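Local coordinates for EvdO1 (Micromonospora carbonacea, PDB 4XBZ), which probably catalyses an oxidative cyclization in orthosomycin biosynthesis, as a metal-dependent oxygenase of the phytanoyl-CoA dioxygenase family with a double-stranded beta-helix fold, at residues I34-L44 with Q55-T65; R107-A115 with D322-E330. One frame throughout, in Å; residues are numbered along the deposited sequence.

Contact 1. Residues I34-L44 with Q55-T65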
loop_
_atom_site.group_PDB
_atom_site.type_symbol
_atom_site.label_atom_id
_atom_site.label_comp_id
_atom_site.label_asym_id
_atom_site.label_seq_id
_atom_site.Cartn_x
_atom_site.Cartn_y
_atom_site.Cartn_z
ATOM N N ILE A 34 -14.934 8.387 -8.932
ATOM C CA ILE A 34 -13.528 8.444 -8.526
ATOM C C ILE A 34 -13.334 9.417 -7.368
ATOM O O ILE A 34 -13.706 10.590 -7.465
ATOM C CB ILE A 34 -12.611 8.869 -9.687
ATOM C CG1 ILE A 34 -12.792 7.922 -10.876
ATOM C CG2 ILE A 34 -11.139 8.912 -9.232
ATOM C CD1 ILE A 34 -11.949 8.251 -12.114
ATOM N N ALA A 35 -12.760 8.932 -6.275
ATOM C CA ALA A 35 -12.497 9.785 -5.125
ATOM C C ALA A 35 -11.471 10.858 -5.485
ATOM O O ALA A 35 -10.625 10.658 -6.361
ATOM C CB ALA A 35 -12.013 8.958 -3.935
ATOM N N GLU A 36 -11.558 11.997 -4.811
ATOM C CA GLU A 36 -10.682 13.116 -5.095
ATOM C C GLU A 36 -9.945 13.556 -3.836
ATOM O O GLU A 36 -10.513 13.624 -2.731
ATOM C CB GLU A 36 -11.477 14.285 -5.706
ATOM C CG GLU A 36 -12.107 13.950 -7.074
ATOM C CD GLU A 36 -12.742 15.157 -7.785
ATOM O OE1 GLU A 36 -12.539 16.307 -7.336
ATOM O OE2 GLU A 36 -13.441 14.952 -8.804
ATOM N N CYS A 37 -8.661 13.832 -4.008
ATOM C CA CYS A 37 -7.830 14.292 -2.909
ATOM C C CYS A 37 -7.302 15.682 -3.199
ATOM O O CYS A 37 -6.475 15.861 -4.095
ATOM C CB CYS A 37 -6.666 13.331 -2.672
ATOM S SG CYS A 37 -5.383 14.051 -1.654
ATOM N N ASP A 38 -7.790 16.666 -2.450
ATOM C CA ASP A 38 -7.254 18.018 -2.554
ATOM C C ASP A 38 -5.987 18.067 -1.715
ATOM O O ASP A 38 -6.013 18.487 -0.554
ATOM C CB ASP A 38 -8.265 19.073 -2.089
ATOM C CG ASP A 38 -8.067 20.423 -2.792
ATOM O OD1 ASP A 38 -8.888 20.757 -3.684
ATOM O OD2 ASP A 38 -7.082 21.141 -2.474
ATOM N N ILE A 39 -4.880 17.644 -2.318
ATOM C CA ILE A 39 -3.676 17.329 -1.567
ATOM C C ILE A 39 -3.117 18.509 -0.788
ATOM O O ILE A 39 -2.566 18.337 0.296
ATOM C CB ILE A 39 -2.574 16.766 -2.492
ATOM C CG1 ILE A 39 -1.417 16.223 -1.651
ATOM C CG2 ILE A 39 -2.104 17.805 -3.523
ATOM C CD1 ILE A 39 -1.866 15.176 -0.647
ATOM N N ARG A 40 -3.273 19.712 -1.319
ATOM C CA ARG A 40 -2.705 20.879 -0.652
ATOM C C ARG A 40 -3.670 21.415 0.389
ATOM O O ARG A 40 -3.280 22.194 1.254
ATOM C CB ARG A 40 -2.337 21.960 -1.663
ATOM C CG ARG A 40 -1.121 21.587 -2.508
ATOM C CD ARG A 40 -0.867 22.606 -3.606
ATOM N NE ARG A 40 0.299 22.254 -4.402
ATOM C CZ ARG A 40 1.540 22.592 -4.074
ATOM N NH1 ARG A 40 1.755 23.287 -2.960
ATOM N NH2 ARG A 40 2.555 22.235 -4.854
ATOM N N ARG A 41 -4.920 20.974 0.316
ATOM C CA ARG A 41 -5.923 21.383 1.278
ATOM C C ARG A 41 -5.955 20.462 2.495
ATOM O O ARG A 41 -5.815 20.917 3.629
ATOM C CB ARG A 41 -7.306 21.425 0.628
ATOM C CG ARG A 41 -8.432 21.547 1.630
ATOM C CD ARG A 41 -9.777 21.750 0.960
ATOM N NE ARG A 41 -10.784 22.145 1.941
ATOM C CZ ARG A 41 -11.942 22.726 1.640
ATOM N NH1 ARG A 41 -12.245 22.996 0.376
ATOM N NH2 ARG A 41 -12.795 23.048 2.611
ATOM N N THR A 42 -6.130 19.165 2.253
ATOM C CA THR A 42 -6.366 18.205 3.332
ATOM C C THR A 42 -5.136 17.355 3.666
ATOM O O THR A 42 -4.967 16.903 4.800
ATOM C CB THR A 42 -7.530 17.249 2.977
ATOM O OG1 THR A 42 -7.187 16.488 1.815
ATOM C CG2 THR A 42 -8.809 18.033 2.692
ATOM N N GLY A 43 -4.279 17.144 2.671
ATOM C CA GLY A 43 -3.234 16.140 2.771
ATOM C C GLY A 43 -3.836 14.835 2.281
ATOM O O GLY A 43 -5.007 14.799 1.901
ATOM N N LEU A 44 -3.057 13.766 2.266
ATOM C CA LEU A 44 -3.594 12.484 1.833
ATOM C C LEU A 44 -4.195 11.737 3.025
ATOM O O LEU A 44 -3.483 11.356 3.966
ATOM C CB LEU A 44 -2.515 11.651 1.157
ATOM C CG LEU A 44 -2.959 10.278 0.649
ATOM C CD1 LEU A 44 -3.727 10.381 -0.671
ATOM C CD2 LEU A 44 -1.746 9.362 0.512
ATOM N N GLN A 55 -10.745 0.884 -5.381
ATOM C CA GLN A 55 -11.255 1.169 -6.709
ATOM C C GLN A 55 -10.175 1.098 -7.767
ATOM O O GLN A 55 -10.478 0.992 -8.949
ATOM C CB GLN A 55 -11.936 2.533 -6.729
ATOM C CG GLN A 55 -13.196 2.558 -5.880
ATOM C CD GLN A 55 -13.825 3.916 -5.830
ATOM O OE1 GLN A 55 -13.487 4.736 -4.975
ATOM N NE2 GLN A 55 -14.756 4.172 -6.746
ATOM N N GLY A 56 -8.913 1.133 -7.346
ATOM C CA GLY A 56 -7.806 1.062 -8.293
ATOM C C GLY A 56 -7.527 2.386 -8.981
ATOM O O GLY A 56 -6.840 2.427 -9.995
ATOM N N VAL A 57 -8.040 3.476 -8.421
ATOM C CA VAL A 57 -7.929 4.777 -9.064
ATOM C C VAL A 57 -8.144 5.901 -8.035
ATOM O O VAL A 57 -8.888 5.733 -7.069
ATOM C CB VAL A 57 -8.945 4.872 -10.243
ATOM C CG1 VAL A 57 -10.332 5.224 -9.746
ATOM C CG2 VAL A 57 -8.485 5.847 -11.292
ATOM N N LEU A 58 -7.451 7.025 -8.220
ATOM C CA LEU A 58 -7.556 8.189 -7.335
ATOM C C LEU A 58 -7.158 9.479 -8.045
ATOM O O LEU A 58 -6.065 9.563 -8.628
ATOM C CB LEU A 58 -6.673 8.018 -6.088
ATOM C CG LEU A 58 -6.599 9.242 -5.175
ATOM C CD1 LEU A 58 -7.965 9.507 -4.556
ATOM C CD2 LEU A 58 -5.525 9.126 -4.094
ATOM N N VAL A 59 -8.044 10.478 -7.996
ATOM C CA VAL A 59 -7.751 11.821 -8.505
ATOM C C VAL A 59 -7.147 12.697 -7.420
ATOM O O VAL A 59 -7.689 12.802 -6.320
ATOM C CB VAL A 59 -9.011 12.541 -9.041
ATOM C CG1 VAL A 59 -8.711 14.009 -9.326
ATOM C CG2 VAL A 59 -9.524 11.866 -10.278
ATOM N N VAL A 60 -6.022 13.319 -7.742
ATOM C CA VAL A 60 -5.388 14.285 -6.860
ATOM C C VAL A 60 -5.441 15.681 -7.496
ATOM O O VAL A 60 -4.753 15.933 -8.506
ATOM C CB VAL A 60 -3.935 13.905 -6.588
ATOM C CG1 VAL A 60 -3.257 14.974 -5.743
ATOM C CG2 VAL A 60 -3.855 12.524 -5.915
ATOM N N ARG A 61 -6.245 16.578 -6.922
ATOM C CA ARG A 61 -6.405 17.937 -7.458
ATOM C C ARG A 61 -5.288 18.868 -6.995
ATOM O O ARG A 61 -4.817 18.762 -5.866
ATOM C CB ARG A 61 -7.754 18.549 -7.050
ATOM C CG ARG A 61 -8.980 17.761 -7.476
ATOM C CD ARG A 61 -9.156 17.707 -8.981
ATOM N NE ARG A 61 -10.420 17.043 -9.324
ATOM C CZ ARG A 61 -10.799 16.720 -10.560
ATOM N NH1 ARG A 61 -10.014 17.001 -11.602
ATOM N NH2 ARG A 61 -11.968 16.105 -10.749
ATOM N N GLY A 62 -4.871 19.775 -7.876
ATOM C CA GLY A 62 -3.896 20.802 -7.527
ATOM C C GLY A 62 -2.524 20.343 -7.055
ATOM O O GLY A 62 -1.962 20.924 -6.125
ATOM N N LEU A 63 -1.975 19.312 -7.689
ATOM C CA LEU A 63 -0.637 18.835 -7.343
ATOM C C LEU A 63 0.412 19.926 -7.563
ATOM O O LEU A 63 1.276 20.151 -6.720
ATOM C CB LEU A 63 -0.273 17.586 -8.154
ATOM C CG LEU A 63 1.172 17.101 -7.973
ATOM C CD1 LEU A 63 1.400 16.558 -6.584
ATOM C CD2 LEU A 63 1.561 16.073 -9.038
ATOM N N LEU A 64 0.311 20.623 -8.689
ATOM C CA LEU A 64 1.333 21.592 -9.071
ATOM C C LEU A 64 0.919 23.029 -8.780
ATOM O O LEU A 64 -0.253 23.388 -8.934
ATOM C CB LEU A 64 1.662 21.453 -10.558
ATOM C CG LEU A 64 2.095 20.083 -11.067
ATOM C CD1 LEU A 64 2.258 20.119 -12.582
ATOM C CD2 LEU A 64 3.386 19.675 -10.400
ATOM N N THR A 65 1.887 23.848 -8.366
ATOM C CA THR A 65 1.701 25.299 -8.424
ATOM C C THR A 65 1.490 25.734 -9.878
ATOM O O THR A 65 1.886 25.024 -10.808
ATOM C CB THR A 65 2.906 26.084 -7.852
ATOM O OG1 THR A 65 4.063 25.870 -8.673
ATOM C CG2 THR A 65 3.188 25.679 -6.425
HETATM O O HOH W 1 -4.641 20.729 -3.913
#

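Contact 2. Residues R107-A115 with D322-E330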
loop_
_atom_site.group_PDB
_atom_site.type_symbol
_atom_site.label_atom_id
_atom_site.label_comp_id
_atom_site.label_asym_id
_atom_site.label_seq_id
_atom_site.Cartn_x
_atom_site.Cartn_y
_atom_site.Cartn_z
ATOM N N ARG A 107 4.099 9.347 -28.250
ATOM C CA ARG A 107 4.749 9.151 -26.961
ATOM C C ARG A 107 6.253 9.331 -27.049
ATOM O O ARG A 107 6.910 8.809 -27.954
ATOM C CB ARG A 107 4.412 7.760 -26.405
ATOM C CG ARG A 107 4.959 7.440 -25.014
ATOM C CD ARG A 107 4.562 6.016 -24.614
ATOM N NE ARG A 107 5.340 5.487 -23.490
ATOM C CZ ARG A 107 4.818 4.969 -22.371
ATOM N NH1 ARG A 107 3.497 4.924 -22.203
ATOM N NH2 ARG A 107 5.616 4.509 -21.405
ATOM N N ILE A 108 6.793 10.071 -26.090
ATOM C CA ILE A 108 8.238 10.240 -25.950
ATOM C C ILE A 108 8.714 9.580 -24.633
ATOM O O ILE A 108 8.178 9.863 -23.569
ATOM C CB ILE A 108 8.620 11.747 -25.998
ATOM C CG1 ILE A 108 8.262 12.332 -27.363
ATOM C CG2 ILE A 108 10.092 11.961 -25.721
ATOM C CD1 ILE A 108 8.117 13.819 -27.367
ATOM N N GLU A 109 9.710 8.692 -24.713
ATOM C CA GLU A 109 10.242 8.024 -23.514
ATOM C C GLU A 109 11.441 8.743 -22.922
ATOM O O GLU A 109 12.222 9.379 -23.645
ATOM C CB GLU A 109 10.657 6.583 -23.810
ATOM C CG GLU A 109 9.545 5.682 -24.317
ATOM C CD GLU A 109 8.692 5.074 -23.222
ATOM O OE1 GLU A 109 9.015 5.207 -22.019
ATOM O OE2 GLU A 109 7.681 4.447 -23.590
ATOM N N TYR A 110 11.589 8.591 -21.606
ATOM C CA TYR A 110 12.728 9.109 -20.844
ATOM C C TYR A 110 12.740 10.630 -20.907
ATOM O O TYR A 110 13.774 11.256 -21.156
ATOM C CB TYR A 110 14.049 8.508 -21.351
ATOM C CG TYR A 110 13.956 7.016 -21.534
ATOM C CD1 TYR A 110 13.756 6.181 -20.435
ATOM C CD2 TYR A 110 14.029 6.439 -22.797
ATOM C CE1 TYR A 110 13.642 4.804 -20.587
ATOM C CE2 TYR A 110 13.920 5.061 -22.968
ATOM C CZ TYR A 110 13.721 4.246 -21.850
ATOM O OH TYR A 110 13.606 2.879 -21.990
ATOM N N VAL A 111 11.567 11.211 -20.665
ATOM C CA VAL A 111 11.395 12.657 -20.688
ATOM C C VAL A 111 12.041 13.282 -19.466
ATOM O O VAL A 111 12.297 14.482 -19.445
ATOM C CB VAL A 111 9.909 13.049 -20.736
ATOM C CG1 VAL A 111 9.249 12.492 -21.996
ATOM C CG2 VAL A 111 9.204 12.534 -19.502
ATOM N N VAL A 112 12.296 12.471 -18.443
ATOM C CA VAL A 112 12.981 12.956 -17.251
ATOM C C VAL A 112 14.461 13.235 -17.568
ATOM O O VAL A 112 15.059 14.174 -17.053
ATOM C CB VAL A 112 12.849 11.939 -16.084
ATOM C CG1 VAL A 112 14.093 11.936 -15.200
ATOM C CG2 VAL A 112 11.574 12.206 -15.281
ATOM N N ASP A 113 15.040 12.423 -18.435
ATOM C CA ASP A 113 16.404 12.656 -18.901
ATOM C C ASP A 113 16.452 13.832 -19.893
ATOM O O ASP A 113 17.449 14.553 -19.975
ATOM C CB ASP A 113 16.954 11.384 -19.547
ATOM C CG ASP A 113 18.430 11.485 -19.899
ATOM O OD1 ASP A 113 19.219 11.992 -19.072
ATOM O OD2 ASP A 113 18.802 11.036 -21.006
ATOM N N LYS A 114 15.359 14.037 -20.626
ATOM C CA LYS A 114 15.395 14.948 -21.769
ATOM C C LYS A 114 15.127 16.396 -21.387
ATOM O O LYS A 114 15.491 17.304 -22.111
ATOM C CB LYS A 114 14.401 14.487 -22.845
ATOM C CG LYS A 114 14.823 13.199 -23.549
ATOM C CD LYS A 114 13.750 12.679 -24.505
ATOM C CE LYS A 114 14.254 11.448 -25.269
ATOM N NZ LYS A 114 14.754 10.349 -24.368
ATOM N N ALA A 115 14.514 16.620 -20.238
ATOM C CA ALA A 115 14.064 17.961 -19.899
ATOM C C ALA A 115 14.149 18.213 -18.402
ATOM O O ALA A 115 13.458 17.569 -17.615
ATOM C CB ALA A 115 12.640 18.172 -20.390
ATOM N N ASP A 322 25.717 9.064 -14.846
ATOM C CA ASP A 322 25.962 10.250 -15.658
ATOM C C ASP A 322 24.747 10.560 -16.529
ATOM O O ASP A 322 24.835 11.355 -17.460
ATOM C CB ASP A 322 27.214 10.073 -16.537
ATOM C CG ASP A 322 27.159 8.817 -17.416
ATOM O OD1 ASP A 322 26.070 8.248 -17.623
ATOM O OD2 ASP A 322 28.222 8.393 -17.919
ATOM N N THR A 323 23.625 9.911 -16.228
ATOM C CA THR A 323 22.410 10.056 -17.023
ATOM C C THR A 323 21.164 9.675 -16.230
ATOM O O THR A 323 21.248 8.999 -15.205
ATOM C CB THR A 323 22.463 9.192 -18.288
ATOM O OG1 THR A 323 21.236 9.339 -19.011
ATOM C CG2 THR A 323 22.672 7.727 -17.931
ATOM N N LEU A 324 20.005 10.120 -16.704
ATOM C CA LEU A 324 18.750 9.753 -16.067
ATOM C C LEU A 324 18.005 8.732 -16.912
ATOM O O LEU A 324 16.882 8.366 -16.608
ATOM C CB LEU A 324 17.884 10.989 -15.833
ATOM C CG LEU A 324 18.490 12.042 -14.897
ATOM C CD1 LEU A 324 17.478 13.103 -14.548
ATOM C CD2 LEU A 324 19.013 11.398 -13.627
ATOM N N ARG A 325 18.633 8.266 -17.979
ATOM C CA ARG A 325 17.948 7.362 -18.890
ATOM C C ARG A 325 18.550 5.973 -18.875
ATOM O O ARG A 325 19.725 5.784 -19.181
ATOM C CB ARG A 325 17.963 7.922 -20.303
ATOM C CG ARG A 325 17.590 6.923 -21.384
ATOM C CD ARG A 325 17.982 7.471 -22.765
ATOM N NE ARG A 325 17.433 6.679 -23.861
ATOM C CZ ARG A 325 18.003 5.575 -24.329
ATOM N NH1 ARG A 325 19.129 5.130 -23.781
ATOM N NH2 ARG A 325 17.447 4.911 -25.334
ATOM N N PHE A 326 17.714 5.003 -18.523
ATOM C CA PHE A 326 18.120 3.612 -18.440
ATOM C C PHE A 326 17.157 2.747 -19.192
ATOM O O PHE A 326 16.092 2.402 -18.686
ATOM C CB PHE A 326 18.207 3.189 -16.991
ATOM C CG PHE A 326 19.298 3.873 -16.272
ATOM C CD1 PHE A 326 20.587 3.338 -16.281
ATOM C CD2 PHE A 326 19.068 5.087 -15.651
ATOM C CE1 PHE A 326 21.615 3.984 -15.638
ATOM C CE2 PHE A 326 20.094 5.747 -15.017
ATOM C CZ PHE A 326 21.375 5.192 -15.004
ATOM N N ALA A 327 17.545 2.400 -20.406
ATOM C CA ALA A 327 16.639 1.768 -21.342
ATOM C C ALA A 327 16.264 0.390 -20.854
ATOM O O ALA A 327 17.127 -0.453 -20.632
ATOM C CB ALA A 327 17.256 1.699 -22.731
ATOM N N HIS A 328 14.956 0.190 -20.709
ATOM C CA HIS A 328 14.361 -1.033 -20.175
ATOM C C HIS A 328 14.924 -2.321 -20.786
ATOM O O HIS A 328 15.151 -3.301 -20.075
ATOM C CB HIS A 328 12.834 -0.981 -20.366
ATOM C CG HIS A 328 12.175 0.168 -19.657
ATOM N ND1 HIS A 328 12.066 0.232 -18.282
ATOM C CD2 HIS A 328 11.614 1.306 -20.133
ATOM C CE1 HIS A 328 11.464 1.359 -17.943
ATOM N NE2 HIS A 328 11.180 2.030 -19.046
ATOM N N GLU A 329 15.170 -2.319 -22.090
ATOM C CA GLU A 329 15.580 -3.554 -22.757
ATOM C C GLU A 329 17.012 -3.916 -22.383
ATOM O O GLU A 329 17.411 -5.071 -22.499
ATOM C CB GLU A 329 15.431 -3.439 -24.282
ATOM C CG GLU A 329 16.278 -2.369 -24.922
ATOM C CD GLU A 329 15.585 -1.011 -24.994
ATOM O OE1 GLU A 329 14.577 -0.790 -24.276
ATOM O OE2 GLU A 329 16.052 -0.164 -25.792
ATOM N N GLU A 330 17.766 -2.935 -21.896
ATOM C CA GLU A 330 19.138 -3.170 -21.455
ATOM C C GLU A 330 19.227 -3.611 -19.989
ATOM O O GLU A 330 20.294 -4.017 -19.523
ATOM C CB GLU A 330 19.989 -1.914 -21.645
ATOM C CG GLU A 330 20.040 -1.378 -23.057
ATOM C CD GLU A 330 20.845 -0.100 -23.146
ATOM O OE1 GLU A 330 21.738 0.109 -22.298
ATOM O OE2 GLU A 330 20.588 0.696 -24.065
HETATM O O HOH W 2 10.737 4.608 -19.465
HETATM O O HOH W 3 13.484 1.863 -24.706
HETATM O O HOH W 4 14.447 9.216 -18.128
HETATM O O HOH W 5 21.695 11.761 -20.917
#

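Contact 1. Residues I34-L44 with Q55-T65
Strand 36-38 lies at the edge of the eight-stranded sheet and pairs in parallel with strand 57-61, Glu36 standing beside Val59 and Cys37 beside Val60. The ladder runs Val59 N to Ala35 O, Cys37 N to Val59 O (2.7 Å) and Arg61 N to Cys37 O. On the face of Glu36, the CG2 methyl of Ile34 packs on CG2 of Val59 at 3.5 Å. Farther along, Arg61 grips the Glu36 carboxylate side-on, NE to OE1 at 3.0 Å and NH2 to OE2 at 2.7 Å. Both oxygens lie near the guanidinium plane, yet the nitrogens come from above the carboxylate, whose plane is turned 76° from it. A bend at chi2 (-66°) folds the arginine back over CG1 of Val59, while its NH1 reaches Asp234 and Val229. A methionine in its place would probably leave Glu36 and Asp234 without their shared positive partner. With helix 46-55 between them, the strands form a beta-alpha-beta unit; that helix meets Ala35, Cys37 and Leu58 through Ala51, His48 and Phe52. Past the strand, CB of Ile39 rests on CG1 of Val60 at 3.8 Å. The extended Arg40 bonds Leu63 O from NH2 at 3.1 Å and NE at 3.3 Å, both from the same face of its carbonyl plane; NE adds a weak bond to Gly62 O. Arg40 N donates to water 1, which lies within hydrogen-bonding distance of Asp38 OD2 and Arg61 O.

Contact 2. Residues R107-A115 with D322-E330
Tyr110 and Arg325 cross with CG of Arg325 over one face of the phenol ring, offset toward its rim: it sits 4.0 Å from the ring centroid in a CH-pi contact, and NE continues to 3.6 Å from CD2. The guanidinium does not lie flat on the ring, the two planes being 66° apart; its NE is held by a salt bridge to Asp91, which also binds Lys114. At the far end of the ring, Tyr110 OH accepts from His328 N at 3.3 Å and meets water 3, which donates to Glu329 OE1. The imidazole of His328 is inclined 33° to the phenol, stacks on Trp143 and bonds His273 through ND1. Beyond Tyr110, the short helix 111-114 brings up Asp113, whose CG, anti to the backbone N (chi1 -173°), carries OD1 to Leu324 N at 3.1 Å. That N-H meets the carboxylate from above its plane. CD1 of Leu324 packs on CG1 of Val112 at 3.6 Å. Segment 322-330 is thus fastened to Tyr110 and the helix that follows it, the Tyr110 hydroxyl and the Asp113 carboxylate each accepting one of its backbone N-H groups, while Asp91 probably offsets part of the repulsion between Lys114 and Arg325.

Both contacts reach the eight-stranded sheet, but contact 1 lies at its 36-38 edge and contact 2 near the other, where 105-109 lies next to the outermost strand 92-94; their centres are 27 Å apart, on opposite sides of the chain's centre. Each is partly buried. In contact 1 the partners are close in sequence and the backbone does much of the joining, with ion pairing at the margin; its Val57 side chain is about 11 Å from the nickel ion. In contact 2 more than 200 residues separate the partners, no strand pairing is involved, and side chains and waters bridge the end of strand 105-109, Tyr110 and helix 111-114 to the segment following helix 275-293.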